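Local coordinates for xylose isomerase domain protein TIM barrel (Planctomyces limnophilus, PDB 3TVA), which is probably an isomerase of the xylose isomerase-like TIM-barrel family and binds a magnesium ion, at residues Trp11-Phe16 with Leu256-Glu261; Gly180-Pro185 with Ser209-Asp214. All blocks are in the same frame, centred on the assembly; numbering follows the deposited sequence.

Interaction 1: Trp11-Phe16 with Leu256-Glu261. With MG (magnesium ion), chain C.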
loop_
_atom_site.group_PDB
_atom_site.type_symbol
_atom_site.label_atom_id
_atom_site.label_comp_id
_atom_site.label_asym_id
_atom_site.label_seq_id
_atom_site.Cartn_x
_atom_site.Cartn_y
_atom_site.Cartn_z
ATOM N N TRP A 11 -3.553 -12.826 -10.985
ATOM C CA TRP A 11 -2.281 -12.180 -10.680
ATOM C C TRP A 11 -1.729 -11.299 -11.809
ATOM O O TRP A 11 -0.563 -11.428 -12.158
ATOM C CB TRP A 11 -1.242 -13.250 -10.304
ATOM C CG TRP A 11 -1.451 -13.848 -8.937
ATOM C CD1 TRP A 11 -2.444 -13.537 -8.045
ATOM C CD2 TRP A 11 -0.638 -14.841 -8.301
ATOM N NE1 TRP A 11 -2.302 -14.284 -6.898
ATOM C CE2 TRP A 11 -1.195 -15.083 -7.025
ATOM C CE3 TRP A 11 0.513 -15.542 -8.682
ATOM C CZ2 TRP A 11 -0.646 -16.000 -6.132
ATOM C CZ3 TRP A 11 1.054 -16.462 -7.798
ATOM C CH2 TRP A 11 0.470 -16.686 -6.537
ATOM N N PRO A 12 -2.557 -10.394 -12.374
ATOM C CA PRO A 12 -1.928 -9.473 -13.333
ATOM C C PRO A 12 -0.859 -8.682 -12.590
ATOM O O PRO A 12 -1.038 -8.379 -11.417
ATOM C CB PRO A 12 -3.078 -8.548 -13.753
ATOM C CG PRO A 12 -4.032 -8.567 -12.577
ATOM C CD PRO A 12 -3.936 -9.991 -12.035
ATOM N N ILE A 13 0.272 -8.437 -13.228
ATOM C CA ILE A 13 1.343 -7.702 -12.569
ATOM C C ILE A 13 1.106 -6.190 -12.653
ATOM O O ILE A 13 0.486 -5.696 -13.596
ATOM C CB ILE A 13 2.735 -8.168 -13.056
ATOM C CG1 ILE A 13 3.079 -9.490 -12.361
ATOM C CG2 ILE A 13 3.818 -7.151 -12.727
ATOM C CD1 ILE A 13 3.281 -10.631 -13.277
ATOM N N GLY A 14 1.578 -5.456 -11.655
ATOM C CA GLY A 14 1.383 -4.026 -11.647
ATOM C C GLY A 14 2.599 -3.371 -11.055
ATOM O O GLY A 14 3.504 -4.047 -10.554
ATOM N N VAL A 15 2.665 -2.053 -11.188
ATOM C CA VAL A 15 3.704 -1.292 -10.519
ATOM C C VAL A 15 3.058 -0.127 -9.792
ATOM O O VAL A 15 1.972 0.336 -10.158
ATOM C CB VAL A 15 4.806 -0.782 -11.488
ATOM C CG1 VAL A 15 5.466 -1.959 -12.228
ATOM C CG2 VAL A 15 4.229 0.229 -12.469
ATOM N N PHE A 16 3.719 0.325 -8.738
ATOM C CA PHE A 16 3.209 1.423 -7.950
ATOM C C PHE A 16 3.734 2.696 -8.610
ATOM O O PHE A 16 4.934 2.855 -8.783
ATOM C CB PHE A 16 3.660 1.281 -6.486
ATOM C CG PHE A 16 3.063 2.302 -5.576
ATOM C CD1 PHE A 16 1.949 1.998 -4.807
ATOM C CD2 PHE A 16 3.605 3.576 -5.493
ATOM C CE1 PHE A 16 1.382 2.946 -3.966
ATOM C CE2 PHE A 16 3.044 4.535 -4.649
ATOM C CZ PHE A 16 1.933 4.208 -3.881
ATOM N N LEU A 256 -0.574 -8.284 -8.582
ATOM C CA LEU A 256 0.658 -8.296 -7.808
ATOM C C LEU A 256 1.350 -6.981 -8.112
ATOM O O LEU A 256 1.940 -6.816 -9.181
ATOM C CB LEU A 256 1.545 -9.459 -8.263
ATOM C CG LEU A 256 0.951 -10.879 -8.208
ATOM C CD1 LEU A 256 1.918 -11.911 -8.821
ATOM C CD2 LEU A 256 0.594 -11.267 -6.771
ATOM N N THR A 257 1.337 -6.061 -7.155
ATOM C CA THR A 257 1.824 -4.728 -7.440
ATOM C C THR A 257 3.235 -4.552 -6.902
ATOM O O THR A 257 3.457 -4.515 -5.688
ATOM C CB THR A 257 0.905 -3.628 -6.863
ATOM O OG1 THR A 257 -0.453 -3.876 -7.249
ATOM C CG2 THR A 257 1.348 -2.247 -7.373
ATOM N N ILE A 258 4.182 -4.438 -7.822
ATOM C CA ILE A 258 5.575 -4.243 -7.468
ATOM C C ILE A 258 5.796 -2.830 -6.947
ATOM O O ILE A 258 5.422 -1.840 -7.584
ATOM C CB ILE A 258 6.501 -4.438 -8.685
ATOM C CG1 ILE A 258 6.234 -5.777 -9.365
ATOM C CG2 ILE A 258 7.955 -4.318 -8.269
ATOM C CD1 ILE A 258 6.815 -5.864 -10.786
ATOM N N GLU A 259 6.421 -2.739 -5.786
ATOM C CA GLU A 259 6.798 -1.453 -5.247
ATOM C C GLU A 259 8.292 -1.442 -4.969
ATOM O O GLU A 259 8.791 -2.312 -4.267
ATOM C CB GLU A 259 6.040 -1.164 -3.958
ATOM C CG GLU A 259 6.341 0.233 -3.424
ATOM C CD GLU A 259 5.558 0.529 -2.167
ATOM O OE1 GLU A 259 5.634 -0.296 -1.248
ATOM O OE2 GLU A 259 4.854 1.559 -2.114
ATOM N N ARG A 260 9.016 -0.492 -5.551
ATOM C CA ARG A 260 10.425 -0.333 -5.208
ATOM C C ARG A 260 10.685 1.137 -4.985
ATOM O O ARG A 260 10.694 1.923 -5.954
ATOM C CB ARG A 260 11.287 -0.841 -6.361
ATOM C CG ARG A 260 12.780 -0.721 -6.140
ATOM C CD ARG A 260 13.357 -1.964 -5.471
ATOM N NE ARG A 260 14.798 -1.830 -5.282
ATOM C CZ ARG A 260 15.367 -1.306 -4.201
ATOM N NH1 ARG A 260 14.614 -0.861 -3.192
ATOM N NH2 ARG A 260 16.694 -1.219 -4.130
ATOM N N GLU A 261 10.974 1.549 -3.752
ATOM C CA GLU A 261 10.997 2.982 -3.617
ATOM C C GLU A 261 12.434 3.444 -3.592
ATOM O O GLU A 261 13.037 3.600 -2.534
ATOM C CB GLU A 261 10.346 3.338 -2.277
ATOM C CG GLU A 261 9.124 2.489 -1.931
ATOM C CD GLU A 261 8.495 2.873 -0.592
ATOM O OE1 GLU A 261 8.832 2.226 0.424
ATOM O OE2 GLU A 261 7.662 3.811 -0.556
HETATM MG MG MG C . 3.844 -0.799 0.363
HETATM O O HOH W 1 7.474 1.604 -7.183
#

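Interaction 2: Gly180-Pro185 with Ser209-Asp214. With MG (magnesium ion), chain C.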
loop_
_atom_site.group_PDB
_atom_site.type_symbol
_atom_site.label_atom_id
_atom_site.label_comp_id
_atom_site.label_asym_id
_atom_site.label_seq_id
_atom_site.Cartn_x
_atom_site.Cartn_y
_atom_site.Cartn_z
ATOM N N GLY A 180 -10.309 -3.091 4.484
ATOM C CA GLY A 180 -9.459 -4.192 4.086
ATOM C C GLY A 180 -8.002 -3.802 4.233
ATOM O O GLY A 180 -7.669 -2.767 4.823
ATOM N N ILE A 181 -7.131 -4.674 3.752
ATOM C CA ILE A 181 -5.692 -4.511 3.902
ATOM C C ILE A 181 -5.002 -4.500 2.543
ATOM O O ILE A 181 -5.351 -5.298 1.659
ATOM C CB ILE A 181 -5.129 -5.686 4.728
ATOM C CG1 ILE A 181 -5.576 -5.565 6.193
ATOM C CG2 ILE A 181 -3.591 -5.777 4.613
ATOM C CD1 ILE A 181 -5.255 -6.806 7.005
ATOM N N ASN A 182 -4.057 -3.580 2.360
ATOM C CA ASN A 182 -3.055 -3.749 1.314
ATOM C C ASN A 182 -1.834 -4.374 1.963
ATOM O O ASN A 182 -1.110 -3.708 2.721
ATOM C CB ASN A 182 -2.648 -2.415 0.676
ATOM C CG ASN A 182 -1.676 -2.612 -0.489
ATOM O OD1 ASN A 182 -2.090 -2.896 -1.621
ATOM N ND2 ASN A 182 -0.376 -2.487 -0.213
ATOM N N PHE A 183 -1.573 -5.635 1.644
ATOM C CA PHE A 183 -0.528 -6.346 2.364
ATOM C C PHE A 183 0.853 -6.078 1.766
ATOM O O PHE A 183 1.069 -6.242 0.553
ATOM C CB PHE A 183 -0.804 -7.855 2.431
ATOM C CG PHE A 183 0.073 -8.571 3.434
ATOM C CD1 PHE A 183 1.250 -9.182 3.037
ATOM C CD2 PHE A 183 -0.266 -8.591 4.785
ATOM C CE1 PHE A 183 2.075 -9.817 3.968
ATOM C CE2 PHE A 183 0.548 -9.226 5.724
ATOM C CZ PHE A 183 1.719 -9.832 5.320
ATOM N N ASP A 184 1.773 -5.648 2.624
ATOM C CA ASP A 184 3.169 -5.401 2.240
ATOM C C ASP A 184 4.137 -6.139 3.168
ATOM O O ASP A 184 4.422 -5.676 4.262
ATOM C CB ASP A 184 3.516 -3.911 2.194
ATOM C CG ASP A 184 4.949 -3.661 1.701
ATOM O OD1 ASP A 184 5.840 -4.516 1.876
ATOM O OD2 ASP A 184 5.208 -2.611 1.105
ATOM N N PRO A 185 4.601 -7.319 2.759
ATOM C CA PRO A 185 5.460 -8.103 3.660
ATOM C C PRO A 185 6.789 -7.417 4.020
ATOM O O PRO A 185 7.304 -7.635 5.119
ATOM C CB PRO A 185 5.708 -9.381 2.868
ATOM C CG PRO A 185 5.642 -8.936 1.422
ATOM C CD PRO A 185 4.658 -7.789 1.363
ATOM N N SER A 209 -5.539 -6.303 -1.534
ATOM C CA SER A 209 -4.545 -5.917 -2.538
ATOM C C SER A 209 -3.186 -6.139 -1.919
ATOM O O SER A 209 -3.084 -6.287 -0.707
ATOM C CB SER A 209 -4.714 -4.465 -3.025
ATOM O OG SER A 209 -4.563 -3.540 -1.961
ATOM N N ILE A 210 -2.133 -6.185 -2.719
ATOM C CA ILE A 210 -0.823 -6.456 -2.129
ATOM C C ILE A 210 0.283 -5.675 -2.807
ATOM O O ILE A 210 0.144 -5.245 -3.947
ATOM C CB ILE A 210 -0.442 -7.958 -2.207
ATOM C CG1 ILE A 210 -0.228 -8.368 -3.655
ATOM C CG2 ILE A 210 -1.515 -8.871 -1.546
ATOM C CD1 ILE A 210 1.062 -9.098 -3.874
ATOM N N HIS A 211 1.389 -5.507 -2.087
ATOM C CA HIS A 211 2.617 -5.017 -2.673
ATOM C C HIS A 211 3.670 -6.116 -2.671
ATOM O O HIS A 211 3.790 -6.882 -1.706
ATOM C CB HIS A 211 3.096 -3.764 -1.932
ATOM C CG HIS A 211 2.239 -2.566 -2.199
ATOM N ND1 HIS A 211 2.284 -1.422 -1.436
ATOM C CD2 HIS A 211 1.300 -2.342 -3.151
ATOM C CE1 HIS A 211 1.407 -0.546 -1.891
ATOM N NE2 HIS A 211 0.798 -1.076 -2.937
ATOM N N CYS A 212 4.398 -6.222 -3.777
ATOM C CA CYS A 212 5.547 -7.100 -3.827
ATOM C C CYS A 212 6.773 -6.238 -3.652
ATOM O O CYS A 212 7.142 -5.470 -4.542
ATOM C CB CYS A 212 5.615 -7.843 -5.163
ATOM S SG CYS A 212 4.263 -9.029 -5.326
ATOM N N LYS A 213 7.395 -6.381 -2.488
ATOM C CA LYS A 213 8.561 -5.593 -2.122
ATOM C C LYS A 213 9.391 -6.484 -1.203
ATOM O O LYS A 213 8.848 -7.391 -0.565
ATOM C CB LYS A 213 8.135 -4.307 -1.404
ATOM C CG LYS A 213 9.274 -3.306 -1.267
ATOM C CD LYS A 213 9.188 -2.496 0.011
ATOM C CE LYS A 213 8.087 -1.509 -0.022
ATOM N NZ LYS A 213 7.632 -1.124 1.359
ATOM N N ASP A 214 10.698 -6.249 -1.128
ATOM C CA ASP A 214 11.565 -7.122 -0.331
ATOM C C ASP A 214 12.461 -6.297 0.596
ATOM O O ASP A 214 12.731 -5.122 0.329
ATOM C CB ASP A 214 12.419 -8.002 -1.257
ATOM C CG ASP A 214 12.787 -9.358 -0.632
ATOM O OD1 ASP A 214 12.647 -9.541 0.600
ATOM O OD2 ASP A 214 13.234 -10.246 -1.390
HETATM MG MG MG C . 3.844 -0.799 0.363
#

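Interaction 1: Trp11-Phe16 with Leu256-Glu261
Two rings mark the ends of this parallel strand pair. Over one face of the Trp11 indole sits Leu256 CD2, a CH-pi contact 3.9 Å from the centroid of the five-membered ring and almost on its normal. Leu256 CD1 packs beside it on Trp11 CB at 3.7 Å. At the other end the carboxylate oxygen Glu259 OE2 stands 3.9 Å above the plane of the Phe16 ring, over its centre. Ring and carboxylate planes are 54° apart. The extended Glu259 chain carries OE1 to the magnesium ion at 2.5 Å.

Between the rings, backbone hydrogen bonds run from Leu256 N to Pro12 O, Gly14 N to Leu256 O, Ile258 N to Gly14 O and Phe16 N to Ile258 O. The bond from Phe16 N to Ile258 O, 3.0 Å long, lies nearly along the C=O axis. A water then bridges Phe16 O and Arg260 N. Ile13 CG2 meets Ile258 CD1 at 3.8 Å.

This pairing joins the first and last parallel strands of the TIM barrel. Ile13 and Ile258 pack outward on helix 266-287. Thr257 faces the interior, against His211 and Gln39. Strands 37-41 and 207-216 continue the sheet beyond the pair.

Interaction 2: Gly180-Pro185 with Ser209-Asp214
Asn182 and Asp184 share one first torsion, with CG anti to the backbone N (chi1 -176° in both). His211 has another, with CG anti to the carbonyl carbon and beside the backbone N (chi1 -71°). Of these three, only Asp184 and His211 bind the magnesium ion, through Asp184 OD2 at 2.4 Å and His211 ND1 at 2.5 Å.

The Asn182 and His211 side chains cross at about a right angle, with amide and ring planes 62° apart. Asn182 ND2 stands 3.0 Å above the plane of the His211 ring, over its centre. This is a contact with the ring face, not a hydrogen bond to a ring nitrogen. Asn182 ND2 is hydrogen-bonded instead to OE1 of Glu158, another metal ligand. Ser209 OG donates to a lone pair of Asn182 OD1 at 2.6 Å, so the amide is gripped from two sides. His211 NE2 is hydrogen-bonded to Gln39 OE1, which helps fix the ring's rotation. An alanine here would remove the imidazole, and would probably weaken magnesium binding, lose the hydrogen bond to Gln39 and leave the Asn182 amide less firmly packed.

The bent Lys213 chain brings NZ to Asp184 OD2 at 2.9 Å, from above the carboxylate plane. The ammonium of this salt bridge places positive charge beside a metal-bound oxygen and would probably favour the ionised carboxylate. Asp184 is also the N-cap of the helix that follows.

The parallel backbone pairing is firm at its later end, where His211 N meets Phe183 O at 2.8 Å in an almost straight bond. Phe183 and Ile210 point to the outer face of the barrel. Phe183 packs on helix 196-203, and both touch Tyr243 of helix 240-249. Strand 154-158 flanks 179-183, and strand 256-258 flanks 207-216.

In the fold
The centres of the two interactions lie about 9 Å apart in one closed parallel barrel. Along the chain, interaction 2 is nested inside the loop that interaction 1 closes. Interaction 1 joins strands from near the two chain ends, and interaction 2 joins two strands that follow each other in the barrel. Strands 256-258 and 207-216 are neighbours, probably hydrogen-bonded through Thr257 O with Cys212 N and Glu259 N with Cys212 O. Both interactions reach the same magnesium ion at the C-terminal ends of the strands, the usual place for a TIM-barrel active site. Glu259, Asp184 and His211 supply three ligands, and Glu158 completes the set of four protein ligands.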